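Local coordinates for hypothetical protein Atu2144 (Agrobacterium tumefaciens, PDB 2ODF), which is of unknown function but belongs to the N-formylglutamate amidohydrolase family and so probably hydrolyses an amide bond, as its zinc exopeptidase-like relatives do, at residues A21-H33 and R141-H154. Numbering follows the deposited sequence.
Sequences AAAKGDVLLVCEH and RQAAGRKVVVVTIH
Val27 to Val30 run parallel to Val149 to Thr152, illustrating how neighbouring central strands of an alpha/beta sheet are zipped together. Five backbone bonds join them, from Val149 N to Asp26 O at one end to Ile153 N to Val30 O at the other; the one from Leu28 N to Val149 O is almost straight (2.8 Å, 178°).

On one face, apolar branches pack together: Val27 CG1 meets Val151 CG2 at 3.7 Å, while Leu29 lies alongside Val151 and sets CD2 against its CG1 (4.0 Å).

At the N-terminal ends, two arginines gather loop carbonyls. Bent at chi3 (28°), Arg146 brings its guanidinium edge to Ala23 O, which NH2 binds at 3.3 Å, with a weak bond to Gly25 O. Arg141 CD packs over the centre of that guanidinium, and its own NH2 bonds Thr76 and, weakly, Ala21 O. A water joins Arg141 NH1 to Gly25 O and Val27 O; another bridges Asp26 OD2 and Lys147 NZ.

At the C-terminal ends, in an offset edge-to-face pair, His154 turns its edge toward the face of His33 (centroids 5.0 Å apart, planes at 82°), whose NE2 is held by Asp88.

Helix 116-143 packs on Leu28 and Val30, helix 62-73 on Leu29 and Ile153, and strands 77-80 and 220-227 flank the pair.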
loop_
_atom_site.group_PDB
_atom_site.type_symbol
_atom_site.label_atom_id
_atom_site.label_comp_id
_atom_site.label_asym_id
_atom_site.label_seq_id
_atom_site.Cartn_x
_atom_site.Cartn_y
_atom_site.Cartn_z
ATOM N N ALA A 21 -22.466 -9.654 7.729
ATOM C CA ALA A 21 -21.939 -9.891 6.370
ATOM C C ALA A 21 -23.059 -10.211 5.374
ATOM O O ALA A 21 -23.100 -9.699 4.238
ATOM C CB ALA A 21 -20.900 -11.026 6.389
ATOM N N ALA A 22 -24.002 -11.031 5.813
ATOM C CA ALA A 22 -25.110 -11.420 4.968
ATOM C C ALA A 22 -26.363 -10.556 5.153
ATOM O O ALA A 22 -27.440 -11.014 4.911
ATOM C CB ALA A 22 -25.439 -12.914 5.169
ATOM N N ALA A 23 -26.231 -9.296 5.542
ATOM C CA ALA A 23 -27.399 -8.411 5.647
ATOM C C ALA A 23 -28.083 -8.180 4.287
ATOM O O ALA A 23 -27.437 -8.149 3.245
ATOM C CB ALA A 23 -27.010 -7.062 6.267
ATOM N N LYS A 24 -29.394 -7.984 4.334
ATOM C CA LYS A 24 -30.212 -7.702 3.155
ATOM C C LYS A 24 -30.253 -6.225 2.811
ATOM O O LYS A 24 -30.769 -5.859 1.765
ATOM C CB LYS A 24 -31.662 -8.080 3.422
ATOM C CG LYS A 24 -31.961 -9.533 3.597
ATOM C CD LYS A 24 -33.465 -9.669 3.836
ATOM C CE LYS A 24 -33.896 -11.116 4.045
ATOM N NZ LYS A 24 -35.370 -11.272 4.294
ATOM N N GLY A 25 -29.803 -5.373 3.729
ATOM C CA GLY A 25 -29.923 -3.920 3.569
ATOM C C GLY A 25 -29.031 -3.313 2.495
ATOM O O GLY A 25 -27.934 -3.798 2.256
ATOM N N ASP A 26 -29.511 -2.238 1.865
ATOM C CA ASP A 26 -28.752 -1.514 0.839
ATOM C C ASP A 26 -27.549 -0.735 1.425
ATOM O O ASP A 26 -26.551 -0.511 0.733
ATOM C CB ASP A 26 -29.641 -0.495 0.099
ATOM C CG ASP A 26 -30.850 -1.122 -0.600
ATOM O OD1 ASP A 26 -30.795 -2.312 -1.016
ATOM O OD2 ASP A 26 -31.863 -0.390 -0.735
ATOM N N VAL A 27 -27.630 -0.318 2.688
ATOM C CA VAL A 27 -26.560 0.472 3.296
ATOM C C VAL A 27 -25.337 -0.410 3.676
ATOM O O VAL A 27 -25.485 -1.507 4.217
ATOM C CB VAL A 27 -27.084 1.272 4.507
ATOM C CG1 VAL A 27 -25.974 1.882 5.286
ATOM C CG2 VAL A 27 -28.055 2.372 4.033
ATOM N N LEU A 28 -24.142 0.055 3.312
ATOM C CA LEU A 28 -22.877 -0.581 3.716
ATOM C C LEU A 28 -22.167 0.393 4.637
ATOM O O LEU A 28 -21.745 1.492 4.212
ATOM C CB LEU A 28 -22.008 -0.891 2.496
ATOM C CG LEU A 28 -20.649 -1.593 2.741
ATOM C CD1 LEU A 28 -20.761 -2.912 3.523
ATOM C CD2 LEU A 28 -19.854 -1.794 1.409
ATOM N N LEU A 29 -22.108 0.023 5.913
ATOM C CA LEU A 29 -21.528 0.853 6.938
ATOM C C LEU A 29 -20.035 0.562 7.035
ATOM O O LEU A 29 -19.621 -0.612 6.994
ATOM C CB LEU A 29 -22.196 0.601 8.285
ATOM C CG LEU A 29 -23.674 1.015 8.409
ATOM C CD1 LEU A 29 -24.431 0.246 9.542
ATOM C CD2 LEU A 29 -23.796 2.541 8.552
ATOM N N VAL A 30 -19.250 1.638 7.148
ATOM C CA VAL A 30 -17.776 1.587 7.213
ATOM C C VAL A 30 -17.282 2.452 8.383
ATOM O O VAL A 30 -17.677 3.615 8.519
ATOM C CB VAL A 30 -17.128 2.056 5.880
ATOM C CG1 VAL A 30 -15.578 2.004 5.965
ATOM C CG2 VAL A 30 -17.722 1.222 4.682
ATOM N N CYS A 31 -16.424 1.887 9.216
ATOM C CA CYS A 31 -15.901 2.590 10.385
ATOM C C CYS A 31 -14.392 2.389 10.499
ATOM O O CYS A 31 -13.921 1.413 11.088
ATOM C CB CYS A 31 -16.623 2.105 11.656
ATOM S SG CYS A 31 -16.307 3.151 13.050
ATOM N N GLU A 32 -13.641 3.318 9.901
ATOM C CA GLU A 32 -12.179 3.256 9.869
ATOM C C GLU A 32 -11.535 3.504 11.254
ATOM O O GLU A 32 -10.491 2.928 11.572
ATOM C CB GLU A 32 -11.621 4.262 8.868
ATOM C CG GLU A 32 -12.195 4.203 7.473
ATOM C CD GLU A 32 -13.298 5.195 7.283
ATOM O OE1 GLU A 32 -14.207 5.220 8.137
ATOM O OE2 GLU A 32 -13.269 5.944 6.291
ATOM N N HIS A 33 -12.189 4.309 12.089
ATOM C CA HIS A 33 -11.627 4.685 13.395
ATOM C C HIS A 33 -12.314 4.003 14.559
ATOM O O HIS A 33 -12.398 4.558 15.652
ATOM C CB HIS A 33 -11.637 6.211 13.567
ATOM C CG HIS A 33 -10.874 6.948 12.504
ATOM N ND1 HIS A 33 -11.103 8.271 12.212
ATOM C CD2 HIS A 33 -9.921 6.531 11.631
ATOM C CE1 HIS A 33 -10.305 8.656 11.229
ATOM N NE2 HIS A 33 -9.588 7.614 10.843
ATOM N N ARG A 141 -21.935 -7.283 -4.109
ATOM C CA ARG A 141 -23.276 -6.658 -4.158
ATOM C C ARG A 141 -23.652 -6.264 -5.602
ATOM O O ARG A 141 -24.775 -6.503 -6.085
ATOM C CB ARG A 141 -23.325 -5.441 -3.230
ATOM C CG ARG A 141 -23.226 -5.724 -1.726
ATOM C CD ARG A 141 -24.376 -6.521 -1.162
ATOM N NE ARG A 141 -24.033 -7.135 0.135
ATOM C CZ ARG A 141 -24.043 -6.503 1.303
ATOM N NH1 ARG A 141 -24.371 -5.227 1.375
ATOM N NH2 ARG A 141 -23.715 -7.146 2.416
ATOM N N GLN A 142 -22.710 -5.671 -6.316
ATOM C CA GLN A 142 -23.010 -5.196 -7.656
ATOM C C GLN A 142 -23.289 -6.360 -8.602
ATOM O O GLN A 142 -24.145 -6.253 -9.499
ATOM C CB GLN A 142 -21.911 -4.282 -8.181
ATOM C CG GLN A 142 -21.695 -3.078 -7.252
ATOM C CD GLN A 142 -21.379 -1.779 -7.941
ATOM O OE1 GLN A 142 -20.237 -1.327 -7.911
ATOM N NE2 GLN A 142 -22.401 -1.137 -8.526
ATOM N N ALA A 143 -22.593 -7.473 -8.371
ATOM C CA ALA A 143 -22.790 -8.692 -9.149
ATOM C C ALA A 143 -24.192 -9.320 -8.945
ATOM O O ALA A 143 -24.693 -10.018 -9.824
ATOM C CB ALA A 143 -21.677 -9.711 -8.805
ATOM N N ALA A 144 -24.799 -9.079 -7.786
ATOM C CA ALA A 144 -26.136 -9.542 -7.480
ATOM C C ALA A 144 -27.185 -8.493 -7.848
ATOM O O ALA A 144 -28.370 -8.659 -7.529
ATOM C CB ALA A 144 -26.249 -9.895 -5.979
ATOM N N GLY A 145 -26.741 -7.419 -8.500
ATOM C CA GLY A 145 -27.600 -6.320 -8.903
ATOM C C GLY A 145 -28.140 -5.440 -7.795
ATOM O O GLY A 145 -29.112 -4.711 -8.012
ATOM N N ARG A 146 -27.520 -5.452 -6.635
ATOM C CA ARG A 146 -28.057 -4.797 -5.472
ATOM C C ARG A 146 -27.608 -3.372 -5.383
ATOM O O ARG A 146 -26.543 -3.054 -5.766
ATOM C CB ARG A 146 -27.653 -5.531 -4.205
ATOM C CG ARG A 146 -28.277 -6.887 -4.109
ATOM C CD ARG A 146 -28.274 -7.529 -2.779
ATOM N NE ARG A 146 -28.266 -6.668 -1.631
ATOM C CZ ARG A 146 -27.909 -7.080 -0.428
ATOM N NH1 ARG A 146 -27.540 -8.314 -0.248
ATOM N NH2 ARG A 146 -27.877 -6.268 0.600
ATOM N N LYS A 147 -28.452 -2.530 -4.850
ATOM C CA LYS A 147 -28.091 -1.166 -4.517
ATOM C C LYS A 147 -27.056 -1.180 -3.376
ATOM O O LYS A 147 -27.132 -2.013 -2.467
ATOM C CB LYS A 147 -29.362 -0.417 -4.133
ATOM C CG LYS A 147 -29.244 1.092 -3.858
ATOM C CD LYS A 147 -30.619 1.621 -3.427
ATOM C CE LYS A 147 -30.640 3.090 -3.099
ATOM N NZ LYS A 147 -31.924 3.504 -2.440
ATOM N N VAL A 148 -26.042 -0.325 -3.488
ATOM C CA VAL A 148 -25.061 -0.102 -2.414
ATOM C C VAL A 148 -25.009 1.378 -2.071
ATOM O O VAL A 148 -24.900 2.217 -2.967
ATOM C CB VAL A 148 -23.639 -0.521 -2.807
ATOM C CG1 VAL A 148 -22.705 -0.266 -1.630
ATOM C CG2 VAL A 148 -23.603 -1.990 -3.267
ATOM N N VAL A 149 -25.166 1.691 -0.790
ATOM C CA VAL A 149 -25.114 3.057 -0.295
ATOM C C VAL A 149 -23.977 3.056 0.738
ATOM O O VAL A 149 -24.042 2.363 1.768
ATOM C CB VAL A 149 -26.440 3.528 0.371
ATOM C CG1 VAL A 149 -26.298 4.958 0.949
ATOM C CG2 VAL A 149 -27.670 3.448 -0.599
ATOM N N VAL A 150 -22.916 3.797 0.439
ATOM C CA VAL A 150 -21.698 3.736 1.263
ATOM C C VAL A 150 -21.799 4.777 2.342
ATOM O O VAL A 150 -21.844 5.963 2.059
ATOM C CB VAL A 150 -20.420 3.934 0.407
ATOM C CG1 VAL A 150 -19.116 3.886 1.293
ATOM C CG2 VAL A 150 -20.383 2.881 -0.700
ATOM N N VAL A 151 -21.792 4.337 3.594
ATOM C CA VAL A 151 -21.991 5.261 4.701
ATOM C C VAL A 151 -20.862 5.041 5.676
ATOM O O VAL A 151 -20.750 3.957 6.234
ATOM C CB VAL A 151 -23.339 5.019 5.422
ATOM C CG1 VAL A 151 -23.469 5.987 6.628
ATOM C CG2 VAL A 151 -24.527 5.156 4.439
ATOM N N THR A 152 -20.019 6.049 5.868
ATOM C CA THR A 152 -18.962 5.970 6.880
ATOM C C THR A 152 -19.359 6.719 8.167
ATOM O O THR A 152 -20.060 7.746 8.142
ATOM C CB THR A 152 -17.605 6.463 6.348
ATOM O OG1 THR A 152 -17.562 7.884 6.343
ATOM C CG2 THR A 152 -17.353 5.996 4.911
ATOM N N ILE A 153 -18.913 6.171 9.293
ATOM C CA ILE A 153 -19.302 6.675 10.616
ATOM C C ILE A 153 -18.078 7.089 11.410
ATOM O O ILE A 153 -17.172 6.275 11.661
ATOM C CB ILE A 153 -20.067 5.585 11.443
ATOM C CG1 ILE A 153 -21.271 5.022 10.673
ATOM C CG2 ILE A 153 -20.447 6.105 12.812
ATOM C CD1 ILE A 153 -22.368 6.024 10.322
ATOM N N HIS A 154 -18.076 8.349 11.834
ATOM C CA HIS A 154 -16.964 8.968 12.532
ATOM C C HIS A 154 -17.482 9.761 13.746
ATOM O O HIS A 154 -18.662 10.169 13.784
ATOM C CB HIS A 154 -16.229 9.957 11.626
ATOM C CG HIS A 154 -15.375 9.314 10.575
ATOM N ND1 HIS A 154 -15.901 8.621 9.505
ATOM C CD2 HIS A 154 -14.029 9.254 10.441
ATOM C CE1 HIS A 154 -14.909 8.185 8.744
ATOM N NE2 HIS A 154 -13.765 8.543 9.299
HETATM O O HOH W 1 -25.730 -4.125 3.884
HETATM O O HOH W 2 -28.831 -3.967 -1.430
HETATM O O HOH W 3 -31.883 2.157 0.064
HETATM O O HOH W 4 -14.278 6.129 11.571
#